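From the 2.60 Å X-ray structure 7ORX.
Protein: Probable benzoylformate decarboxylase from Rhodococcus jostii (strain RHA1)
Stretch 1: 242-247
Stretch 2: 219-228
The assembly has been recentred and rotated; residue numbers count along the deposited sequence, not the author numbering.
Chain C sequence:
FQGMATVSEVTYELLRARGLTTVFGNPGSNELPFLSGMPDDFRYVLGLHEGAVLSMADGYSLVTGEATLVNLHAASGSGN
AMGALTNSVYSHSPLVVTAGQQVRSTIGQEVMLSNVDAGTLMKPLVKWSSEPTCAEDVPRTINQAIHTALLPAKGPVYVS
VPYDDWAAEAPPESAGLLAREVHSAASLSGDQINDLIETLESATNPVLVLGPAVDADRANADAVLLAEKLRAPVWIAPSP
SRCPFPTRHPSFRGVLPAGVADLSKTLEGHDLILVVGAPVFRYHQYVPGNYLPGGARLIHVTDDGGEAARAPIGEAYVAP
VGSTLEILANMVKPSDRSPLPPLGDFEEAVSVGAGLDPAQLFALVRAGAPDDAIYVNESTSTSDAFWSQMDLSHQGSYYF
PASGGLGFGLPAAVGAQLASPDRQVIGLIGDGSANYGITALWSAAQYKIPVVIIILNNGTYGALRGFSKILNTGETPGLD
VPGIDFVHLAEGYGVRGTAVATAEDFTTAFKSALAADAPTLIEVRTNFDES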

# COMPACT_ATOMS: atom_id res chain seq x y z
N ARG C 242 19.49 11.18 -21.33
CA ARG C 242 20.33 10.59 -22.40
C ARG C 242 20.42 11.57 -23.56
O ARG C 242 19.65 12.52 -23.60
CB ARG C 242 19.75 9.26 -22.85
CG ARG C 242 19.54 8.27 -21.70
CD ARG C 242 18.96 6.95 -22.17
NE ARG C 242 19.91 6.21 -23.00
CZ ARG C 242 20.05 4.91 -23.02
NH1 ARG C 242 19.29 4.15 -22.25
NH2 ARG C 242 20.97 4.36 -23.80
N CYS C 243 21.34 11.36 -24.47
CA CYS C 243 21.46 12.19 -25.67
C CYS C 243 21.04 11.36 -26.88
O CYS C 243 21.70 10.39 -27.23
CB CYS C 243 22.89 12.66 -25.87
SG CYS C 243 23.05 13.60 -27.41
N PRO C 244 19.89 11.67 -27.48
CA PRO C 244 19.36 10.87 -28.57
C PRO C 244 19.75 11.29 -29.99
O PRO C 244 19.20 10.78 -30.96
CB PRO C 244 17.86 11.11 -28.40
CG PRO C 244 17.79 12.54 -27.94
CD PRO C 244 18.94 12.65 -26.98
N PHE C 245 20.69 12.21 -30.12
CA PHE C 245 20.99 12.79 -31.45
C PHE C 245 22.40 13.35 -31.47
O PHE C 245 22.86 13.84 -30.45
CB PHE C 245 20.00 13.92 -31.69
CG PHE C 245 19.82 14.29 -33.13
CD1 PHE C 245 19.02 13.52 -33.94
CD2 PHE C 245 20.39 15.44 -33.63
CE1 PHE C 245 18.82 13.87 -35.27
CE2 PHE C 245 20.17 15.80 -34.96
CZ PHE C 245 19.40 15.00 -35.78
N PRO C 246 23.10 13.33 -32.62
CA PRO C 246 24.43 13.95 -32.70
C PRO C 246 24.35 15.46 -32.41
O PRO C 246 23.59 16.13 -33.04
CB PRO C 246 24.90 13.65 -34.14
CG PRO C 246 23.91 12.70 -34.76
CD PRO C 246 22.67 12.72 -33.88
N THR C 247 25.11 15.98 -31.45
CA THR C 247 25.05 17.42 -31.04
C THR C 247 25.70 18.36 -32.06
O THR C 247 25.58 19.56 -31.83
CB THR C 247 25.71 17.70 -29.69
OG1 THR C 247 27.13 17.53 -29.79
CG2 THR C 247 25.12 16.83 -28.60
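Stretch 2 (219-228) ANADAVLLAE

A single aromatic side chain can join an irregular segment to a helix by lying along several of its residues. The contact between residues 219-228 and 242-247 of this probable benzoylformate decarboxylase is a compact example. At its centre is F245, which loses more surface to the other stretch than any other residue of the pair. Its CA-to-CB bond points away from the helix, yet with chi1 at -159° (t) and chi2 at 79° the end of the side chain comes nearer, and the ring reaches A223, V224 and A227. A223 and A227 lie one helical turn apart, and both direct their CA-to-CB bonds toward stretch 1. Their methyl groups are met by different parts of the ring: F245 CD1 is 4.1 Å from A223 CB, and F245 CZ is 4.0 Å from A227 CB. The ring also comes close to the helix backbone. F245 CE1 approaches V224 CA at 3.6 Å and A223 O at 3.8 Å, the latter lying at the edge of the ring, near its plane. That carbonyl is also engaged within the helix, accepting a hydrogen bond from A227 N at 3.0 Å.

V224 widens the apolar patch. Its CG2 lies 3.7 Å from F245 CE1 and 3.4 Å from P246 CD, so one methyl group touches both the aromatic ring and the neighbouring proline.

The backbones that carry these side chains differ in kind. Residues 220-228 form a helix that continues later in the chain, with A219 at the N-cap position; A219 O accepts a hydrogen bond from A223 N at 3.0 Å and a weak one from D222 N at 3.2 Å. Stretch 1 has no regular secondary structure. F245 is extended, at phi/psi -157/148, between P244 at -92/10 and P246 at -61/125. With no second axis, the contact is best described by its register: the CA atoms of F245 and N220 are 5.4 Å apart, and from there the ring extends along the helix to A227.

The polar edge lies at the first turn of the helix. N220, with chi1 at -54° (m), brings its amide close to the backbone preceding F245: N220 ND2 is 3.3 Å from P244 C and 3.5 Å from C243 O. The 3.4 Å approach of N220 ND2 to P244 O has too poor an angle for a hydrogen bond, and ND2 is satisfied elsewhere in the structure. The two stretches together bury 279 Å², both sides summed.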

# COMPACT_ATOMS: atom_id res chain seq x y z
N ALA C 219 18.18 4.14 -31.88
CA ALA C 219 17.53 4.73 -33.06
C ALA C 219 18.14 6.10 -33.42
O ALA C 219 17.49 6.84 -34.18
CB ALA C 219 16.07 4.86 -32.78
N ASN C 220 19.34 6.43 -32.93
CA ASN C 220 20.01 7.74 -33.16
C ASN C 220 20.10 8.01 -34.67
O ASN C 220 19.64 9.09 -35.09
CB ASN C 220 21.34 7.80 -32.43
CG ASN C 220 21.20 7.49 -30.96
OD1 ASN C 220 20.81 6.37 -30.61
ND2 ASN C 220 21.51 8.48 -30.10
N ALA C 221 20.57 7.03 -35.45
CA ALA C 221 20.74 7.08 -36.93
C ALA C 221 19.41 7.34 -37.67
O ALA C 221 19.46 8.11 -38.68
CB ALA C 221 21.34 5.79 -37.43
N ASP C 222 18.31 6.72 -37.24
CA ASP C 222 16.99 6.84 -37.92
C ASP C 222 16.36 8.19 -37.59
O ASP C 222 15.70 8.78 -38.43
CB ASP C 222 16.08 5.65 -37.56
CG ASP C 222 16.62 4.31 -38.05
OD1 ASP C 222 16.95 4.24 -39.26
OD2 ASP C 222 16.65 3.31 -37.26
N ALA C 223 16.53 8.67 -36.37
CA ALA C 223 16.17 10.05 -36.00
C ALA C 223 16.93 11.02 -36.91
O ALA C 223 16.33 11.99 -37.40
CB ALA C 223 16.53 10.28 -34.57
N VAL C 224 18.23 10.77 -37.13
CA VAL C 224 19.07 11.62 -38.01
C VAL C 224 18.44 11.61 -39.39
O VAL C 224 18.22 12.70 -39.95
CB VAL C 224 20.54 11.20 -38.05
CG1 VAL C 224 21.22 11.71 -39.31
CG2 VAL C 224 21.30 11.65 -36.81
N LEU C 225 18.16 10.42 -39.93
CA LEU C 225 17.71 10.31 -41.33
C LEU C 225 16.38 11.05 -41.47
O LEU C 225 16.17 11.75 -42.47
CB LEU C 225 17.62 8.84 -41.70
CG LEU C 225 17.09 8.56 -43.10
CD1 LEU C 225 17.87 9.30 -44.18
CD2 LEU C 225 17.09 7.07 -43.36
N LEU C 226 15.54 10.98 -40.46
CA LEU C 226 14.19 11.61 -40.47
C LEU C 226 14.33 13.13 -40.45
O LEU C 226 13.63 13.79 -41.22
CB LEU C 226 13.39 11.11 -39.26
CG LEU C 226 11.99 11.71 -39.13
CD1 LEU C 226 11.17 11.45 -40.39
CD2 LEU C 226 11.26 11.16 -37.91
N ALA C 227 15.21 13.68 -39.60
CA ALA C 227 15.53 15.12 -39.57
C ALA C 227 16.08 15.55 -40.93
O ALA C 227 15.66 16.63 -41.39
CB ALA C 227 16.50 15.42 -38.45
N GLU C 228 16.98 14.77 -41.56
CA GLU C 228 17.49 15.08 -42.92
C GLU C 228 16.32 15.16 -43.91
O GLU C 228 16.23 16.15 -44.64
CB GLU C 228 18.59 14.11 -43.36
CG GLU C 228 19.97 14.55 -42.85
CD GLU C 228 21.04 13.47 -42.69
OE1 GLU C 228 20.71 12.25 -42.99
OE2 GLU C 228 22.19 13.83 -42.24